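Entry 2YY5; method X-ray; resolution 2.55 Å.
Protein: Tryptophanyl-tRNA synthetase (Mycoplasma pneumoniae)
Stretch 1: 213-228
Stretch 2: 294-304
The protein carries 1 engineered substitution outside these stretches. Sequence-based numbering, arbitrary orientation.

Stretch 1, residues 213-228: VIYLDDPKEVVVKKIR
Stretch 2, residues 294-304: ATVNLLVNIQR

Aliphatic side chains fill the space between packed helices, while a side-chain amide can satisfy backbone carbonyls that a loop leaves free. Two segments of the Mycoplasma pneumoniae tryptophanyl-tRNA synthetase illustrate the principle. Residues 213-219 are irregular: V213 to Y215 are extended (phi/psi -118/130, -95/104 and -78/147), then a type I beta turn runs from Y215 to D218, with L216 at -64/-22 and D217 at -108/30, closed by D218 N to Y215 O at 3.1 Å. D218 (-86/133) and P219 (-71/158) extend again, and P219 takes the N-cap position before helix 220-228, its O accepting from V223 N at 3.0 Å. The second stretch, 294-304, is helical throughout and belongs to a longer helix. The two axes approach to 9.8 Å, with N-to-C directions 151° apart. The nearest CA pairs extend beyond the helix into the turn: K220 CA to V296 CA 5.7 Å, L216 CA to L299 CA 6.2 Å, D217 CA to Q303 CA 6.7 Å.

L299 (chi1 -85°, chi2 31°) points toward the first stretch and joins its helix to its loop. Its CD2 lies 3.4 Å from V223 CG2 and 3.9 Å from I214 CG2, a tight apolar fit in which V223 is t and I214 is m at both chi angles. L216 points sideways (chi1 -93°, between wells; chi2 39°, p), and its O lies 4.1 Å from L299 CG. V223 also reaches the preceding turn of the partner helix: V223 CG1 is 4.0 Å from V296 CG2 and 3.6 Å from T295 CG2. T295, with chi1 m, thus offers its methyl to the apolar seam, while its hydroxyl is hydrogen-bonded elsewhere in the structure. V296 (t) extends the contact to K220, V296 CG1 to K220 CB at 3.9 Å; K220 NZ instead forms a salt bridge with E221 OE1 at 3.1 Å. One turn beyond V223, I227 (m, t) brings CD1 to 4.0 Å from T295 OG1.

At the turn, polar chemistry takes over. Q303 (m, t, chi3 46°) directs its amide at the loop backbone, and NE2 donates a hydrogen bond to D218 O at 3.1 Å, with an angle of 149°; the same NE2 lies 3.0 Å from L216 O. The loop has its own bracing: D218 OD1 accepts from Y215 N at 3.2 Å and pairs with K226 NZ in a 2.8 Å salt bridge, and K226 NZ also donates to V213 O at 2.9 Å. The helix is thereby tied back to the extended loop that precedes it.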

ATOM      1  N   VAL B 213     -22.846  10.224  21.985  1.00 30.71           N
ATOM      2  CA  VAL B 213     -22.829  10.447  20.543  1.00 29.61           C
ATOM      3  C   VAL B 213     -24.223  10.488  19.918  1.00 29.11           C
ATOM      4  O   VAL B 213     -25.045   9.603  20.152  1.00 26.74           O
ATOM      5  CB  VAL B 213     -22.009   9.345  19.827  1.00 30.58           C
ATOM      6  CG1 VAL B 213     -22.091   9.518  18.312  1.00 22.64           C
ATOM      7  CG2 VAL B 213     -20.560   9.390  20.297  1.00 33.42           C
ATOM      8  N   ILE B 214     -24.487  11.526  19.129  1.00 21.90           N
ATOM      9  CA  ILE B 214     -25.771  11.640  18.450  1.00 19.14           C
ATOM     10  C   ILE B 214     -25.551  11.059  17.055  1.00 18.41           C
ATOM     11  O   ILE B 214     -24.920  11.701  16.219  1.00 24.54           O
ATOM     12  CB  ILE B 214     -26.223  13.121  18.307  1.00 18.41           C
ATOM     13  CG1 ILE B 214     -26.336  13.778  19.687  1.00 22.39           C
ATOM     14  CG2 ILE B 214     -27.549  13.189  17.558  1.00 15.58           C
ATOM     15  CD1 ILE B 214     -27.340  13.119  20.608  1.00 19.55           C
ATOM     16  N   TYR B 215     -26.039   9.844  16.814  1.00 12.19           N
ATOM     17  CA  TYR B 215     -25.874   9.203  15.510  1.00 13.99           C
ATOM     18  C   TYR B 215     -26.868   9.783  14.518  1.00 18.35           C
ATOM     19  O   TYR B 215     -27.979  10.163  14.890  1.00 25.74           O
ATOM     20  CB  TYR B 215     -26.081   7.687  15.609  1.00 12.97           C
ATOM     21  CG  TYR B 215     -25.114   6.991  16.543  1.00 19.12           C
ATOM     22  CD1 TYR B 215     -23.738   7.017  16.303  1.00 22.87           C
ATOM     23  CD2 TYR B 215     -25.571   6.338  17.689  1.00 18.34           C
ATOM     24  CE1 TYR B 215     -22.839   6.413  17.185  1.00 17.62           C
ATOM     25  CE2 TYR B 215     -24.682   5.736  18.576  1.00 23.66           C
ATOM     26  CZ  TYR B 215     -23.322   5.778  18.319  1.00 20.40           C
ATOM     27  OH  TYR B 215     -22.451   5.197  19.208  1.00 20.12           O
ATOM     28  N   LEU B 216     -26.464   9.849  13.255  1.00 19.77           N
ATOM     29  CA  LEU B 216     -27.325  10.383  12.210  1.00 25.88           C
ATOM     30  C   LEU B 216     -28.577   9.527  11.994  1.00 26.45           C
ATOM     31  O   LEU B 216     -29.584  10.012  11.490  1.00 28.25           O
ATOM     32  CB  LEU B 216     -26.521  10.536  10.911  1.00 22.10           C
ATOM     33  CG  LEU B 216     -25.897  11.927  10.710  1.00 24.14           C
ATOM     34  CD1 LEU B 216     -25.366  12.471  12.022  1.00 14.71           C
ATOM     35  CD2 LEU B 216     -24.801  11.856   9.672  1.00 12.13           C
ATOM     36  N   ASP B 217     -28.517   8.259  12.393  1.00 28.29           N
ATOM     37  CA  ASP B 217     -29.661   7.368  12.250  1.00 27.87           C
ATOM     38  C   ASP B 217     -30.294   7.062  13.610  1.00 25.98           C
ATOM     39  O   ASP B 217     -30.856   5.988  13.827  1.00 25.88           O
ATOM     40  CB  ASP B 217     -29.253   6.060  11.567  1.00 25.28           C
ATOM     41  CG  ASP B 217     -28.268   5.249  12.386  1.00 31.07           C
ATOM     42  OD1 ASP B 217     -28.279   5.362  13.629  1.00 33.81           O
ATOM     43  OD2 ASP B 217     -27.491   4.479  11.781  1.00 42.32           O
ATOM     44  N   ASP B 218     -30.185   8.006  14.531  1.00 22.00           N
ATOM     45  CA  ASP B 218     -30.764   7.824  15.851  1.00 23.41           C
ATOM     46  C   ASP B 218     -32.224   8.280  15.784  1.00 21.41           C
ATOM     47  O   ASP B 218     -32.514   9.338  15.227  1.00 20.68           O
ATOM     48  CB  ASP B 218     -30.007   8.680  16.871  1.00 21.49           C
ATOM     49  CG  ASP B 218     -29.104   7.866  17.775  1.00 18.15           C
ATOM     50  OD1 ASP B 218     -28.341   8.486  18.544  1.00 16.60           O
ATOM     51  OD2 ASP B 218     -29.155   6.615  17.737  1.00 20.82           O
ATOM     52  N   PRO B 219     -33.162   7.477  16.318  1.00 20.05           N
ATOM     53  CA  PRO B 219     -34.567   7.903  16.274  1.00 18.76           C
ATOM     54  C   PRO B 219     -34.812   9.071  17.232  1.00 21.09           C
ATOM     55  O   PRO B 219     -34.045   9.276  18.172  1.00 24.26           O
ATOM     56  CB  PRO B 219     -35.334   6.633  16.660  1.00 21.38           C
ATOM     57  CG  PRO B 219     -34.336   5.836  17.460  1.00 22.60           C
ATOM     58  CD  PRO B 219     -33.048   6.062  16.721  1.00 17.79           C
ATOM     59  N   LYS B 220     -35.868   9.845  16.993  1.00 25.06           N
ATOM     60  CA  LYS B 220     -36.161  10.995  17.845  1.00 22.92           C
ATOM     61  C   LYS B 220     -36.168  10.712  19.346  1.00 25.82           C
ATOM     62  O   LYS B 220     -35.599  11.486  20.126  1.00 25.55           O
ATOM     63  CB  LYS B 220     -37.489  11.651  17.443  1.00 22.37           C
ATOM     64  CG  LYS B 220     -38.703  10.714  17.318  1.00 36.45           C
ATOM     65  CD  LYS B 220     -39.932  11.473  16.764  1.00 38.55           C
ATOM     66  CE  LYS B 220     -41.020  10.562  16.166  1.00 38.08           C
ATOM     67  NZ  LYS B 220     -41.929   9.912  17.153  1.00 33.32           N
ATOM     68  N   GLU B 221     -36.786   9.611  19.762  1.00 20.26           N
ATOM     69  CA  GLU B 221     -36.844   9.310  21.185  1.00 28.32           C
ATOM     70  C   GLU B 221     -35.469   9.114  21.789  1.00 28.69           C
ATOM     71  O   GLU B 221     -35.238   9.455  22.951  1.00 35.90           O
ATOM     72  CB  GLU B 221     -37.707   8.081  21.453  1.00 25.60           C
ATOM     73  CG  GLU B 221     -39.155   8.272  21.079  1.00 29.45           C
ATOM     74  CD  GLU B 221     -39.450   7.855  19.655  1.00 32.67           C
ATOM     75  OE1 GLU B 221     -40.608   8.029  19.223  1.00 31.55           O
ATOM     76  OE2 GLU B 221     -38.535   7.343  18.973  1.00 34.42           O
ATOM     77  N   VAL B 222     -34.549   8.572  21.002  1.00 27.06           N
ATOM     78  CA  VAL B 222     -33.197   8.359  21.492  1.00 24.86           C
ATOM     79  C   VAL B 222     -32.476   9.708  21.568  1.00 23.30           C
ATOM     80  O   VAL B 222     -31.791   9.996  22.548  1.00 25.07           O
ATOM     81  CB  VAL B 222     -32.433   7.364  20.588  1.00 23.73           C
ATOM     82  CG1 VAL B 222     -31.004   7.194  21.080  1.00 24.04           C
ATOM     83  CG2 VAL B 222     -33.158   6.015  20.590  1.00 17.42           C
ATOM     84  N   VAL B 223     -32.653  10.542  20.546  1.00 21.46           N
ATOM     85  CA  VAL B 223     -32.046  11.872  20.527  1.00 26.22           C
ATOM     86  C   VAL B 223     -32.521  12.670  21.747  1.00 26.30           C
ATOM     87  O   VAL B 223     -31.732  13.379  22.388  1.00 20.28           O
ATOM     88  CB  VAL B 223     -32.431  12.651  19.245  1.00 30.12           C
ATOM     89  CG1 VAL B 223     -31.912  14.073  19.328  1.00 24.06           C
ATOM     90  CG2 VAL B 223     -31.865  11.949  18.015  1.00 26.58           C
ATOM     91  N   VAL B 224     -33.813  12.547  22.061  1.00 24.23           N
ATOM     92  CA  VAL B 224     -34.404  13.232  23.209  1.00 19.49           C
ATOM     93  C   VAL B 224     -33.733  12.819  24.518  1.00 23.00           C
ATOM     94  O   VAL B 224     -33.326  13.676  25.309  1.00 19.77           O
ATOM     95  CB  VAL B 224     -35.919  12.940  23.328  1.00 18.02           C
ATOM     96  CG1 VAL B 224     -36.440  13.393  24.684  1.00  2.03           C
ATOM     97  CG2 VAL B 224     -36.674  13.669  22.237  1.00 18.31           C
ATOM     98  N   LYS B 225     -33.613  11.514  24.747  1.00 22.51           N
ATOM     99  CA  LYS B 225     -32.998  11.032  25.981  1.00 27.22           C
ATOM    100  C   LYS B 225     -31.526  11.440  26.122  1.00 29.16           C
ATOM    101  O   LYS B 225     -31.090  11.902  27.181  1.00 28.20           O
ATOM    102  CB  LYS B 225     -33.107   9.505  26.077  1.00 28.58           C
ATOM    103  CG  LYS B 225     -32.666   8.937  27.434  1.00 38.50           C
ATOM    104  CD  LYS B 225     -32.408   7.427  27.394  1.00 44.45           C
ATOM    105  CE  LYS B 225     -31.117   7.093  26.640  1.00 52.36           C
ATOM    106  NZ  LYS B 225     -30.795   5.630  26.635  1.00 52.91           N
ATOM    107  N   LYS B 226     -30.760  11.271  25.050  1.00 29.39           N
ATOM    108  CA  LYS B 226     -29.336  11.593  25.078  1.00 28.20           C
ATOM    109  C   LYS B 226     -29.033  13.039  25.426  1.00 27.26           C
ATOM    110  O   LYS B 226     -28.118  13.317  26.200  1.00 26.98           O
ATOM    111  CB  LYS B 226     -28.694  11.251  23.732  1.00 23.57           C
ATOM    112  CG  LYS B 226     -28.634   9.771  23.464  1.00 21.69           C
ATOM    113  CD  LYS B 226     -27.929   9.462  22.170  1.00 18.76           C
ATOM    114  CE  LYS B 226     -27.759   7.964  22.035  1.00 15.53           C
ATOM    115  NZ  LYS B 226     -27.026   7.604  20.808  1.00 11.67           N
ATOM    116  N   ILE B 227     -29.802  13.954  24.849  1.00 26.50           N
ATOM    117  CA  ILE B 227     -29.595  15.369  25.084  1.00 24.94           C
ATOM    118  C   ILE B 227     -30.049  15.768  26.480  1.00 30.83           C
ATOM    119  O   ILE B 227     -29.368  16.540  27.160  1.00 32.63           O
ATOM    120  CB  ILE B 227     -30.313  16.189  23.997  1.00 20.46           C
ATOM    121  CG1 ILE B 227     -29.607  15.955  22.656  1.00 20.70           C
ATOM    122  CG2 ILE B 227     -30.305  17.662  24.348  1.00 19.29           C
ATOM    123  CD1 ILE B 227     -30.385  16.385  21.441  1.00 24.18           C
ATOM    124  N   ARG B 228     -31.179  15.222  26.917  1.00 27.92           N
ATOM    125  CA  ARG B 228     -31.697  15.525  28.245  1.00 30.18           C
ATOM    126  C   ARG B 228     -30.681  15.158  29.316  1.00 30.01           C
ATOM    127  O   ARG B 228     -30.655  15.758  30.382  1.00 29.73           O
ATOM    128  CB  ARG B 228     -32.975  14.740  28.512  1.00 36.12           C
ATOM    129  CG  ARG B 228     -33.589  15.037  29.868  1.00 47.38           C
ATOM    130  CD  ARG B 228     -34.688  16.061  29.725  1.00 56.39           C
ATOM    131  NE  ARG B 228     -35.732  15.542  28.846  1.00 67.97           N
ATOM    132  CZ  ARG B 228     -36.803  16.226  28.458  1.00 69.58           C
ATOM    133  NH1 ARG B 228     -37.695  15.660  27.657  1.00 71.10           N
ATOM    134  NH2 ARG B 228     -36.978  17.472  28.868  1.00 71.15           N
ATOM    135  N   ALA B 294     -33.906  21.395  17.370  1.00 22.91           N
ATOM    136  CA  ALA B 294     -33.086  21.657  16.196  1.00 19.57           C
ATOM    137  C   ALA B 294     -32.485  20.343  15.707  1.00 23.04           C
ATOM    138  O   ALA B 294     -32.433  20.069  14.505  1.00 26.21           O
ATOM    139  CB  ALA B 294     -31.986  22.637  16.540  1.00 20.48           C
ATOM    140  N   THR B 295     -32.045  19.521  16.650  1.00 20.36           N
ATOM    141  CA  THR B 295     -31.448  18.242  16.307  1.00 19.41           C
ATOM    142  C   THR B 295     -32.445  17.273  15.686  1.00 15.51           C
ATOM    143  O   THR B 295     -32.190  16.735  14.607  1.00 20.41           O
ATOM    144  CB  THR B 295     -30.817  17.590  17.535  1.00 20.11           C
ATOM    145  OG1 THR B 295     -29.843  18.483  18.095  1.00 23.12           O
ATOM    146  CG2 THR B 295     -30.147  16.284  17.151  1.00 11.49           C
ATOM    147  N   VAL B 296     -33.573  17.045  16.358  1.00 14.44           N
ATOM    148  CA  VAL B 296     -34.586  16.132  15.833  1.00 17.71           C
ATOM    149  C   VAL B 296     -34.996  16.595  14.440  1.00 21.03           C
ATOM    150  O   VAL B 296     -35.014  15.807  13.501  1.00 24.30           O
ATOM    151  CB  VAL B 296     -35.848  16.069  16.744  1.00 17.96           C
ATOM    152  CG1 VAL B 296     -36.951  15.264  16.057  1.00 12.70           C
ATOM    153  CG2 VAL B 296     -35.502  15.414  18.087  1.00 11.26           C
ATOM    154  N   ASN B 297     -35.305  17.882  14.311  1.00 19.31           N
ATOM    155  CA  ASN B 297     -35.697  18.445  13.029  1.00 20.88           C
ATOM    156  C   ASN B 297     -34.706  18.069  11.938  1.00 20.37           C
ATOM    157  O   ASN B 297     -35.101  17.598  10.875  1.00 26.35           O
ATOM    158  CB  ASN B 297     -35.803  19.973  13.117  1.00 18.89           C
ATOM    159  CG  ASN B 297     -37.026  20.432  13.895  1.00 23.50           C
ATOM    160  OD1 ASN B 297     -37.750  19.620  14.486  1.00 19.71           O
ATOM    161  ND2 ASN B 297     -37.261  21.743  13.905  1.00 20.91           N
ATOM    162  N   LEU B 298     -33.424  18.279  12.202  1.00 20.86           N
ATOM    163  CA  LEU B 298     -32.387  17.967  11.227  1.00 21.98           C
ATOM    164  C   LEU B 298     -32.350  16.464  10.921  1.00 27.26           C
ATOM    165  O   LEU B 298     -32.451  16.056   9.759  1.00 24.33           O
ATOM    166  CB  LEU B 298     -31.025  18.450  11.745  1.00 23.03           C
ATOM    167  CG  LEU B 298     -29.755  18.454  10.872  1.00 24.46           C
ATOM    168  CD1 LEU B 298     -29.398  17.046  10.506  1.00 24.11           C
ATOM    169  CD2 LEU B 298     -29.941  19.304   9.623  1.00 12.55           C
ATOM    170  N   LEU B 299     -32.220  15.636  11.952  1.00 26.20           N
ATOM    171  CA  LEU B 299     -32.162  14.194  11.735  1.00 29.66           C
ATOM    172  C   LEU B 299     -33.369  13.657  10.965  1.00 33.93           C
ATOM    173  O   LEU B 299     -33.210  12.912   9.992  1.00 33.98           O
ATOM    174  CB  LEU B 299     -32.004  13.467  13.076  1.00 26.21           C
ATOM    175  CG  LEU B 299     -30.567  13.332  13.604  1.00 25.41           C
ATOM    176  CD1 LEU B 299     -29.723  14.501  13.174  1.00 24.79           C
ATOM    177  CD2 LEU B 299     -30.588  13.244  15.107  1.00 27.65           C
ATOM    178  N   VAL B 300     -34.570  14.045  11.391  1.00 33.88           N
ATOM    179  CA  VAL B 300     -35.794  13.598  10.731  1.00 30.04           C
ATOM    180  C   VAL B 300     -35.785  14.002   9.257  1.00 26.51           C
ATOM    181  O   VAL B 300     -36.268  13.264   8.409  1.00 26.07           O
ATOM    182  CB  VAL B 300     -37.046  14.170  11.452  1.00 25.19           C
ATOM    183  CG1 VAL B 300     -38.307  13.936  10.629  1.00 15.07           C
ATOM    184  CG2 VAL B 300     -37.194  13.503  12.807  1.00 20.37           C
ATOM    185  N   ASN B 301     -35.210  15.162   8.958  1.00 30.35           N
ATOM    186  CA  ASN B 301     -35.130  15.645   7.580  1.00 34.13           C
ATOM    187  C   ASN B 301     -34.002  14.988   6.773  1.00 36.58           C
ATOM    188  O   ASN B 301     -34.012  15.016   5.543  1.00 38.72           O
ATOM    189  CB  ASN B 301     -34.968  17.167   7.563  1.00 35.03           C
ATOM    190  CG  ASN B 301     -34.709  17.711   6.171  1.00 38.61           C
ATOM    191  OD1 ASN B 301     -33.566  17.749   5.709  1.00 42.71           O
ATOM    192  ND2 ASN B 301     -35.773  18.123   5.487  1.00 38.43           N
ATOM    193  N   ILE B 302     -33.024  14.408   7.461  1.00 36.88           N
ATOM    194  CA  ILE B 302     -31.936  13.729   6.764  1.00 33.74           C
ATOM    195  C   ILE B 302     -32.436  12.311   6.522  1.00 36.53           C
ATOM    196  O   ILE B 302     -32.426  11.811   5.395  1.00 38.64           O
ATOM    197  CB  ILE B 302     -30.638  13.631   7.615  1.00 32.88           C
ATOM    198  CG1 ILE B 302     -30.146  15.018   8.036  1.00 29.09           C
ATOM    199  CG2 ILE B 302     -29.566  12.893   6.819  1.00 30.25           C
ATOM    200  CD1 ILE B 302     -29.838  15.944   6.885  1.00 45.30           C
ATOM    201  N   GLN B 303     -32.878  11.672   7.600  1.00 37.43           N
ATOM    202  CA  GLN B 303     -33.391  10.313   7.541  1.00 37.00           C
ATOM    203  C   GLN B 303     -34.532  10.254   6.532  1.00 36.89           C
ATOM    204  O   GLN B 303     -34.730   9.252   5.856  1.00 36.95           O
ATOM    205  CB  GLN B 303     -33.852   9.885   8.941  1.00 34.49           C
ATOM    206  CG  GLN B 303     -32.689   9.746   9.941  1.00 44.15           C
ATOM    207  CD  GLN B 303     -33.129   9.636  11.400  1.00 49.91           C
ATOM    208  OE1 GLN B 303     -34.049   8.888  11.731  1.00 60.21           O
ATOM    209  NE2 GLN B 303     -32.457  10.374  12.278  1.00 50.46           N
ATOM    210  N   ARG B 304     -35.261  11.359   6.426  1.00 41.29           N
ATOM    211  CA  ARG B 304     -36.386  11.480   5.508  1.00 40.78           C
ATOM    212  C   ARG B 304     -35.879  11.373   4.077  1.00 38.71           C
ATOM    213  O   ARG B 304     -36.218  10.448   3.349  1.00 41.19           O
ATOM    214  CB  ARG B 304     -37.065  12.845   5.702  1.00 47.63           C
ATOM    215  CG  ARG B 304     -38.447  12.994   5.075  1.00 52.57           C
ATOM    216  CD  ARG B 304     -38.644  14.377   4.434  1.00 61.00           C
ATOM    217  NE  ARG B 304     -38.315  15.509   5.309  1.00 66.14           N
ATOM    218  CZ  ARG B 304     -38.982  15.843   6.415  1.00 69.42           C
ATOM    219  NH1 ARG B 304     -38.594  16.893   7.134  1.00 62.04           N
ATOM    220  NH2 ARG B 304     -40.033  15.135   6.809  1.00 69.03           N
TER